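Local coordinates for hypothetical protein Atu1826 (Agrobacterium tumefaciens, PDB 2I3D) that is of uncharacterised function but is probably a hydrolase of the alpha/beta-hydrolase fold, with a serine-histidine-aspartate arrangement like that of the family's active sites, at residues Ile173-Asp179 with His204-Ala210; Ala127-Phe131 with Asn211-Asn215. All blocks are in the same frame, centred on the assembly; numbering follows the deposited sequence.

Interaction 1: residues Ile173-Asp179 with His204-Ala210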
ATOM      1  N   ILE B 173      -0.896  -3.242  20.249  1.00  8.95           N
ATOM      2  CA  ILE B 173      -0.141  -4.067  19.309  1.00  9.54           C
ATOM      3  C   ILE B 173      -1.207  -4.839  18.573  1.00  9.03           C
ATOM      4  O   ILE B 173      -2.079  -5.472  19.198  1.00  9.23           O
ATOM      5  CB  ILE B 173       0.867  -4.990  20.021  1.00 10.70           C
ATOM      6  CG1 ILE B 173       1.953  -4.138  20.676  1.00 10.00           C
ATOM      7  CG2 ILE B 173       1.470  -5.986  19.049  1.00 11.90           C
ATOM      8  CD1 ILE B 173       2.987  -4.908  21.501  1.00 12.67           C
ATOM      9  N   ILE B 174      -1.154  -4.791  17.231  1.00  9.48           N
ATOM     10  CA  ILE B 174      -2.184  -5.488  16.462  1.00  9.41           C
ATOM     11  C   ILE B 174      -1.518  -6.240  15.314  1.00 10.03           C
ATOM     12  O   ILE B 174      -0.646  -5.700  14.630  1.00 10.06           O
ATOM     13  CB  ILE B 174      -3.343  -4.506  16.027  1.00  9.28           C
ATOM     14  CG1 ILE B 174      -4.411  -5.191  15.200  1.00 13.08           C
ATOM     15  CG2 ILE B 174      -2.728  -3.259  15.321  1.00 12.23           C
ATOM     16  CD1 ILE B 174      -5.733  -4.355  15.380  1.00 14.07           C
ATOM     17  N   ASN B 175      -1.878  -7.510  15.160  1.00 10.47           N
ATOM     18  CA  ASN B 175      -1.214  -8.387  14.161  1.00 11.32           C
ATOM     19  C   ASN B 175      -2.232  -9.384  13.674  1.00 11.59           C
ATOM     20  O   ASN B 175      -3.262  -9.590  14.319  1.00 14.00           O
ATOM     21  CB  ASN B 175       0.029  -9.118  14.714  1.00 11.41           C
ATOM     22  CG  ASN B 175      -0.315 -10.135  15.847  1.00 13.34           C
ATOM     23  OD1 ASN B 175      -0.001 -11.343  15.771  1.00 15.91           O
ATOM     24  ND2 ASN B 175      -0.935  -9.636  16.906  1.00 13.65           N
ATOM     25  N   GLY B 176      -1.958  -9.969  12.530  1.00 10.47           N
ATOM     26  CA  GLY B 176      -2.871 -10.983  11.988  1.00 10.72           C
ATOM     27  C   GLY B 176      -2.432 -12.421  12.211  1.00 12.74           C
ATOM     28  O   GLY B 176      -1.240 -12.731  12.223  1.00 13.37           O
ATOM     29  N   ASP B 177      -3.402 -13.336  12.252  1.00 13.37           N
ATOM     30  CA  ASP B 177      -3.059 -14.738  12.529  1.00 14.50           C
ATOM     31  C   ASP B 177      -2.667 -15.484  11.247  1.00 15.10           C
ATOM     32  O   ASP B 177      -2.337 -16.683  11.301  1.00 17.87           O
ATOM     33  CB  ASP B 177      -4.165 -15.484  13.304  1.00 15.96           C
ATOM     34  CG  ASP B 177      -5.446 -15.655  12.506  1.00 17.15           C
ATOM     35  OD1 ASP B 177      -5.463 -15.412  11.268  1.00 17.53           O
ATOM     36  OD2 ASP B 177      -6.461 -16.078  13.131  1.00 21.60           O
ATOM     37  N   ALA B 178      -2.672 -14.791  10.110  1.00 13.92           N
ATOM     38  CA  ALA B 178      -2.221 -15.382   8.833  1.00 13.94           C
ATOM     39  C   ALA B 178      -0.901 -14.740   8.345  1.00 13.66           C
ATOM     40  O   ALA B 178      -0.486 -14.887   7.186  1.00 16.16           O
ATOM     41  CB  ALA B 178      -3.317 -15.233   7.774  1.00 14.01           C
ATOM     42  N   ASP B 179      -0.249 -14.008   9.256  1.00 13.72           N
ATOM     43  CA  ASP B 179       0.998 -13.291   8.978  1.00 12.80           C
ATOM     44  C   ASP B 179       2.161 -14.304   8.912  1.00 14.13           C
ATOM     45  O   ASP B 179       2.484 -14.951   9.925  1.00 13.74           O
ATOM     46  CB  ASP B 179       1.221 -12.228  10.070  1.00 12.87           C
ATOM     47  CG  ASP B 179       2.367 -11.315   9.779  1.00 11.55           C
ATOM     48  OD1 ASP B 179       3.313 -11.684   9.059  1.00 11.94           O
ATOM     49  OD2 ASP B 179       2.344 -10.183  10.306  1.00 11.59           O
ATOM     50  N   HIS B 204      -3.546  -6.050  23.098  1.00 10.61           N
ATOM     51  CA  HIS B 204      -3.033  -6.852  21.998  1.00 11.16           C
ATOM     52  C   HIS B 204      -4.203  -7.508  21.272  1.00 12.48           C
ATOM     53  O   HIS B 204      -4.880  -8.386  21.843  1.00 13.70           O
ATOM     54  CB  HIS B 204      -2.093  -7.932  22.507  1.00 12.29           C
ATOM     55  CG  HIS B 204      -1.637  -8.868  21.439  1.00 11.81           C
ATOM     56  ND1 HIS B 204      -1.275 -10.182  21.680  1.00 14.01           N
ATOM     57  CD2 HIS B 204      -1.471  -8.666  20.106  1.00 12.03           C
ATOM     58  CE1 HIS B 204      -0.899 -10.747  20.537  1.00 14.08           C
ATOM     59  NE2 HIS B 204      -0.997  -9.848  19.574  1.00 14.02           N
ATOM     60  N   ARG B 205      -4.448  -7.088  20.028  1.00 11.49           N
ATOM     61  CA  ARG B 205      -5.497  -7.710  19.248  1.00 13.05           C
ATOM     62  C   ARG B 205      -4.877  -8.527  18.121  1.00 12.43           C
ATOM     63  O   ARG B 205      -4.008  -8.042  17.418  1.00 12.55           O
ATOM     64  CB  ARG B 205      -6.399  -6.603  18.658  1.00 14.45           C
ATOM     65  CG  ARG B 205      -7.524  -7.098  17.774  1.00 16.12           C
ATOM     66  CD  ARG B 205      -8.638  -7.871  18.593  1.00 21.25           C
ATOM     67  NE  ARG B 205      -9.503  -8.561  17.641  1.00 24.01           N
ATOM     68  CZ  ARG B 205      -9.998  -9.780  17.807  1.00 28.57           C
ATOM     69  NH1 ARG B 205      -9.774 -10.469  18.941  1.00 32.33           N
ATOM     70  NH2 ARG B 205     -10.771 -10.298  16.853  1.00 32.70           N
ATOM     71  N   THR B 206      -5.344  -9.755  17.936  1.00 13.85           N
ATOM     72  CA  THR B 206      -4.941 -10.594  16.825  1.00 15.22           C
ATOM     73  C   THR B 206      -6.142 -10.688  15.878  1.00 16.19           C
ATOM     74  O   THR B 206      -7.253 -11.110  16.307  1.00 15.97           O
ATOM     75  CB  THR B 206      -4.490 -11.979  17.292  1.00 16.03           C
ATOM     76  OG1 THR B 206      -3.394 -11.840  18.224  1.00 16.82           O
ATOM     77  CG2 THR B 206      -4.043 -12.863  16.077  1.00 17.08           C
ATOM     78  N   LEU B 207      -5.953 -10.260  14.625  1.00 15.19           N
ATOM     79  CA  LEU B 207      -7.073 -10.258  13.666  1.00 15.54           C
ATOM     80  C   LEU B 207      -7.110 -11.537  12.875  1.00 15.83           C
ATOM     81  O   LEU B 207      -6.163 -11.841  12.149  1.00 15.64           O
ATOM     82  CB  LEU B 207      -6.937  -9.125  12.636  1.00 16.96           C
ATOM     83  CG  LEU B 207      -7.177  -7.700  13.082  1.00 18.76           C
ATOM     84  CD1 LEU B 207      -7.370  -6.808  11.860  1.00 19.10           C
ATOM     85  CD2 LEU B 207      -8.408  -7.668  13.921  1.00 20.53           C
ATOM     86  N   PRO B 208      -8.227 -12.281  12.959  1.00 17.19           N
ATOM     87  CA  PRO B 208      -8.368 -13.500  12.141  1.00 17.70           C
ATOM     88  C   PRO B 208      -8.268 -13.235  10.650  1.00 17.70           C
ATOM     89  O   PRO B 208      -8.915 -12.322  10.123  1.00 19.47           O
ATOM     90  CB  PRO B 208      -9.790 -14.014  12.503  1.00 18.96           C
ATOM     91  CG  PRO B 208      -9.997 -13.448  13.919  1.00 19.35           C
ATOM     92  CD  PRO B 208      -9.403 -12.048  13.820  1.00 17.42           C
ATOM     93  N   GLY B 209      -7.461 -14.032   9.987  1.00 17.87           N
ATOM     94  CA  GLY B 209      -7.420 -13.972   8.548  1.00 17.18           C
ATOM     95  C   GLY B 209      -6.499 -12.913   7.985  1.00 16.70           C
ATOM     96  O   GLY B 209      -6.351 -12.860   6.752  1.00 18.64           O
ATOM     97  N   ALA B 210      -5.900 -12.071   8.844  1.00 14.38           N
ATOM     98  CA  ALA B 210      -5.032 -10.987   8.325  1.00 12.48           C
ATOM     99  C   ALA B 210      -3.588 -11.481   8.120  1.00 12.41           C
ATOM    100  O   ALA B 210      -3.030 -12.150   8.985  1.00 12.62           O
ATOM    101  CB  ALA B 210      -5.045  -9.799   9.265  1.00 11.96           C
TER
HETATM  102  O   HOH W   1      -0.606 -12.915  18.090  1.00 22.62           O
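With its CG lodged between the backbone N and the carbonyl carbon (chi1 65°), Asn175 sends its amide to the imidazole of His204, whose CG stands anti to the backbone N. The two residues sit on the last two parallel strands of an alpha/beta-hydrolase sheet, joined by a beta-alpha-beta crossover through helix 184-195. Asn175 ND2 lies 2.7 Å from His204 NE2, at the ring edge. Amide and ring planes are only 17° apart, but the N-H is badly aimed, at 128°, and the bond is weak. On its other branch, Asn175 OD1 accepts a hydrogen bond from a water that is also bonded to Thr206 OG1, so both ends of the amide are engaged. Val187 of helix 184-195 packs against Asn175 on this face.

Beneath these side chains the strands pair in parallel register. Arg205 N donates to Ile173 O, Asn175 N to Arg205 O, and Leu207 N to Asn175 O at 2.8 Å. On the face of Ile174 and Leu207, Ile174 CG1 meets Leu207 CG at 4.3 Å, and helix 218-233 packs over both through Leu221.

The turns Gly176-Asp179 and Leu207-Ala210 are also held together. Asp177 N bonds to Leu207 O and Ala178 N to Ala210 O at 2.9 Å, while Gly176 CA makes a CA-H...O contact with the same oxygen, 3.2 Å from Ala210 O. In Asp179, OD2 is hydrogen-bonded to His212 ND1 and OD1 accepts from the backbone N of Ala182. The Leu207-Ala210 turn is of type II, and the carboxylate of Asp177 grips it: Gly209 N donates to Asp177 OD1 at 2.7 Å, coming from above the carboxylate plane.

Interaction 2: residues Ala127-Phe131 with Asn211-Asn215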
ATOM      1  N   ALA B 127       2.671   6.020  15.884  1.00 12.16           N
ATOM      2  CA  ALA B 127       2.005   4.846  15.315  1.00 11.38           C
ATOM      3  C   ALA B 127       2.905   4.357  14.202  1.00 11.24           C
ATOM      4  O   ALA B 127       3.293   5.165  13.336  1.00 12.79           O
ATOM      5  CB  ALA B 127       0.636   5.221  14.775  1.00 11.83           C
ATOM      6  N   GLY B 128       3.269   3.078  14.216  1.00 10.99           N
ATOM      7  CA  GLY B 128       4.190   2.535  13.212  1.00 10.22           C
ATOM      8  C   GLY B 128       3.692   1.212  12.648  1.00 10.59           C
ATOM      9  O   GLY B 128       3.067   0.445  13.364  1.00 11.59           O
ATOM     10  N   TYR B 129       3.990   0.939  11.381  1.00  9.88           N
ATOM     11  CA  TYR B 129       3.555  -0.305  10.737  1.00 10.97           C
ATOM     12  C   TYR B 129       4.778  -1.083  10.273  1.00 11.85           C
ATOM     13  O   TYR B 129       5.635  -0.552   9.553  1.00 11.59           O
ATOM     14  CB  TYR B 129       2.610   0.101   9.576  1.00 11.03           C
ATOM     15  CG  TYR B 129       2.229  -1.024   8.658  1.00 11.17           C
ATOM     16  CD1 TYR B 129       2.107  -2.337   9.125  1.00 11.36           C
ATOM     17  CD2 TYR B 129       1.981  -0.764   7.303  1.00 13.71           C
ATOM     18  CE1 TYR B 129       1.772  -3.412   8.211  1.00 11.50           C
ATOM     19  CE2 TYR B 129       1.665  -1.797   6.413  1.00 15.27           C
ATOM     20  CZ  TYR B 129       1.568  -3.090   6.865  1.00 13.97           C
ATOM     21  OH  TYR B 129       1.213  -4.028   5.926  1.00 15.46           O
ATOM     22  N   SER B 130       4.887  -2.334  10.725  1.00 11.40           N
ATOM     23  CA  SER B 130       5.950  -3.219  10.358  1.00 11.55           C
ATOM     24  C   SER B 130       7.309  -2.668  10.852  1.00 10.70           C
ATOM     25  O   SER B 130       7.451  -2.395  12.052  1.00 11.00           O
ATOM     26  CB  SER B 130       5.909  -3.507   8.848  1.00 11.19           C
ATOM     27  OG  SER B 130       6.672  -4.660   8.506  1.00 12.52           O
ATOM     28  N   PHE B 131       8.292  -2.486   9.951  1.00 11.27           N
ATOM     29  CA  PHE B 131       9.563  -1.851  10.361  1.00 11.67           C
ATOM     30  C   PHE B 131       9.293  -0.513  11.107  1.00 10.57           C
ATOM     31  O   PHE B 131       9.972  -0.177  12.083  1.00 11.75           O
ATOM     32  CB  PHE B 131      10.412  -1.640   9.113  1.00 10.98           C
ATOM     33  CG  PHE B 131      11.668  -0.803   9.319  1.00 11.64           C
ATOM     34  CD1 PHE B 131      12.875  -1.410   9.609  1.00 13.27           C
ATOM     35  CD2 PHE B 131      11.647   0.559   9.051  1.00 13.37           C
ATOM     36  CE1 PHE B 131      14.032  -0.635   9.710  1.00 12.16           C
ATOM     37  CE2 PHE B 131      12.796   1.344   9.145  1.00 13.47           C
ATOM     38  CZ  PHE B 131      13.972   0.749   9.485  1.00 13.17           C
ATOM     39  N   ASN B 211      -2.993 -11.159   6.966  1.00 12.91           N
ATOM     40  CA  ASN B 211      -1.585 -11.423   6.754  1.00 12.45           C
ATOM     41  C   ASN B 211      -0.766 -10.206   7.173  1.00 11.33           C
ATOM     42  O   ASN B 211      -1.314  -9.323   7.842  1.00 11.27           O
ATOM     43  CB  ASN B 211      -1.286 -11.917   5.317  1.00 13.02           C
ATOM     44  CG  ASN B 211      -1.647 -10.905   4.231  1.00 13.75           C
ATOM     45  OD1 ASN B 211      -1.620 -11.238   2.964  1.00 18.76           O
ATOM     46  ND2 ASN B 211      -1.941  -9.695   4.635  1.00  9.31           N
ATOM     47  N   HIS B 212       0.536 -10.160   6.810  1.00 11.57           N
ATOM     48  CA  HIS B 212       1.370  -9.019   7.216  1.00 11.59           C
ATOM     49  C   HIS B 212       0.876  -7.707   6.622  1.00 11.82           C
ATOM     50  O   HIS B 212       1.164  -6.637   7.129  1.00 12.32           O
ATOM     51  CB  HIS B 212       2.836  -9.238   6.823  1.00 11.59           C
ATOM     52  CG  HIS B 212       3.792  -8.334   7.542  1.00 12.20           C
ATOM     53  ND1 HIS B 212       4.020  -8.438   8.905  1.00 11.34           N
ATOM     54  CD2 HIS B 212       4.590  -7.340   7.101  1.00 14.07           C
ATOM     55  CE1 HIS B 212       4.891  -7.512   9.275  1.00 11.81           C
ATOM     56  NE2 HIS B 212       5.275  -6.851   8.193  1.00 12.92           N
ATOM     57  N   PHE B 213       0.149  -7.815   5.514  1.00 10.53           N
ATOM     58  CA  PHE B 213      -0.351  -6.657   4.746  1.00 12.04           C
ATOM     59  C   PHE B 213      -1.831  -6.381   5.007  1.00 11.23           C
ATOM     60  O   PHE B 213      -2.381  -5.417   4.471  1.00 12.75           O
ATOM     61  CB  PHE B 213      -0.071  -6.931   3.289  1.00 13.28           C
ATOM     62  CG  PHE B 213       1.322  -7.440   3.083  1.00 14.90           C
ATOM     63  CD1 PHE B 213       2.391  -6.583   3.262  1.00 18.94           C
ATOM     64  CD2 PHE B 213       1.547  -8.789   2.906  1.00 14.61           C
ATOM     65  CE1 PHE B 213       3.716  -7.048   3.151  1.00 19.75           C
ATOM     66  CE2 PHE B 213       2.856  -9.289   2.800  1.00 18.29           C
ATOM     67  CZ  PHE B 213       3.949  -8.409   2.923  1.00 17.61           C
ATOM     68  N   PHE B 214      -2.416  -7.119   5.968  1.00 10.52           N
ATOM     69  CA  PHE B 214      -3.853  -6.999   6.274  1.00 11.25           C
ATOM     70  C   PHE B 214      -4.667  -7.012   4.975  1.00 11.29           C
ATOM     71  O   PHE B 214      -5.686  -6.312   4.870  1.00 11.87           O
ATOM     72  CB  PHE B 214      -4.120  -5.761   7.123  1.00 11.62           C
ATOM     73  CG  PHE B 214      -3.455  -5.840   8.447  1.00 12.06           C
ATOM     74  CD1 PHE B 214      -4.138  -6.384   9.544  1.00 13.38           C
ATOM     75  CD2 PHE B 214      -2.111  -5.469   8.579  1.00 13.18           C
ATOM     76  CE1 PHE B 214      -3.485  -6.512  10.830  1.00 15.56           C
ATOM     77  CE2 PHE B 214      -1.464  -5.591   9.802  1.00 12.54           C
ATOM     78  CZ  PHE B 214      -2.132  -6.127  10.926  1.00 12.26           C
ATOM     79  N   ASN B 215      -4.263  -7.847   4.010  1.00 12.20           N
ATOM     80  CA  ASN B 215      -5.021  -7.862   2.758  1.00 12.59           C
ATOM     81  C   ASN B 215      -6.460  -8.317   3.029  1.00 13.51           C
ATOM     82  O   ASN B 215      -6.689  -9.385   3.579  1.00 13.23           O
ATOM     83  CB  ASN B 215      -4.380  -8.783   1.715  1.00 13.47           C
ATOM     84  CG  ASN B 215      -3.075  -8.230   1.177  1.00 12.37           C
ATOM     85  OD1 ASN B 215      -2.922  -7.003   0.908  1.00 16.54           O
ATOM     86  ND2 ASN B 215      -2.124  -9.113   1.003  1.00 11.14           N
TER
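A probable nucleophile elbow, the sharp turn between strand 124-129 and helix 131-142 in a Gly-x-Ser-x-Gly sequence, here meets the loop that carries a histidine. Ser130 sits at the tip with a positive phi (64°), the strained backbone usual for this turn, and its CB is directed toward the histidine loop. Ser130 OG and His212 NE2 are 2.6 Å apart, a short hydrogen bond in which either could be the donor. The hydroxyl meets the imidazole at its edge, near the ring plane, rather than over a face. His212 extends across to it because its CG is anti to the backbone N (chi1 -163°). The other ring nitrogen, ND1, is hydrogen-bonded to Asp179 OD2; the two bonds together fix the rotation of the imidazole.

A second bond holds the loop itself. Tyr129, the residue just before the serine, donates from OH to His212 O at 2.9 Å, so neighbouring residues of the elbow grip the side chain and the backbone carbonyl of the same histidine. The phenol oxygen is tilted 17° from the carbonyl plane, and the carbonyl oxygen lies at the edge of the tyrosine ring. Tyr129 OH also packs 3.3 Å from Phe213 CA. Tyr129 CE1 comes to the edge of the Phe214 ring, 4.2 Å from Phe214 CE2. Ile67 of helix 66-77 and Ile152 of strand 146-152 touch both Tyr129 and Phe214. Within the loop, His212 CB rests over the centre of one face of the Phe213 ring; Asn64 of the second subunit packs against Phe213. Ser130, His212 and Asp179 are placed as in, and probably form, the Ser-His-Asp catalytic triad of alpha/beta hydrolases.

Interactions 1 and 2 have centres about 10 Å apart and both reach the same mixed sheet. Along the chain, 173-179 and 204-210 are nested inside the loop closed by 127-131 and 211-215: the elbow comes first, then the two strands at one edge of the sheet, then the histidine loop directly after Ala210. The hydrogen bond from Asp179 to His212 joins the two contacts, and the Phe214 ring packs on Leu207. Interaction 1 joins the turn bearing Asp179 to the start of the histidine loop, while interaction 2 brings that loop onto the serine, consistent with a hydrolase active site at the C-terminal ends of the strands.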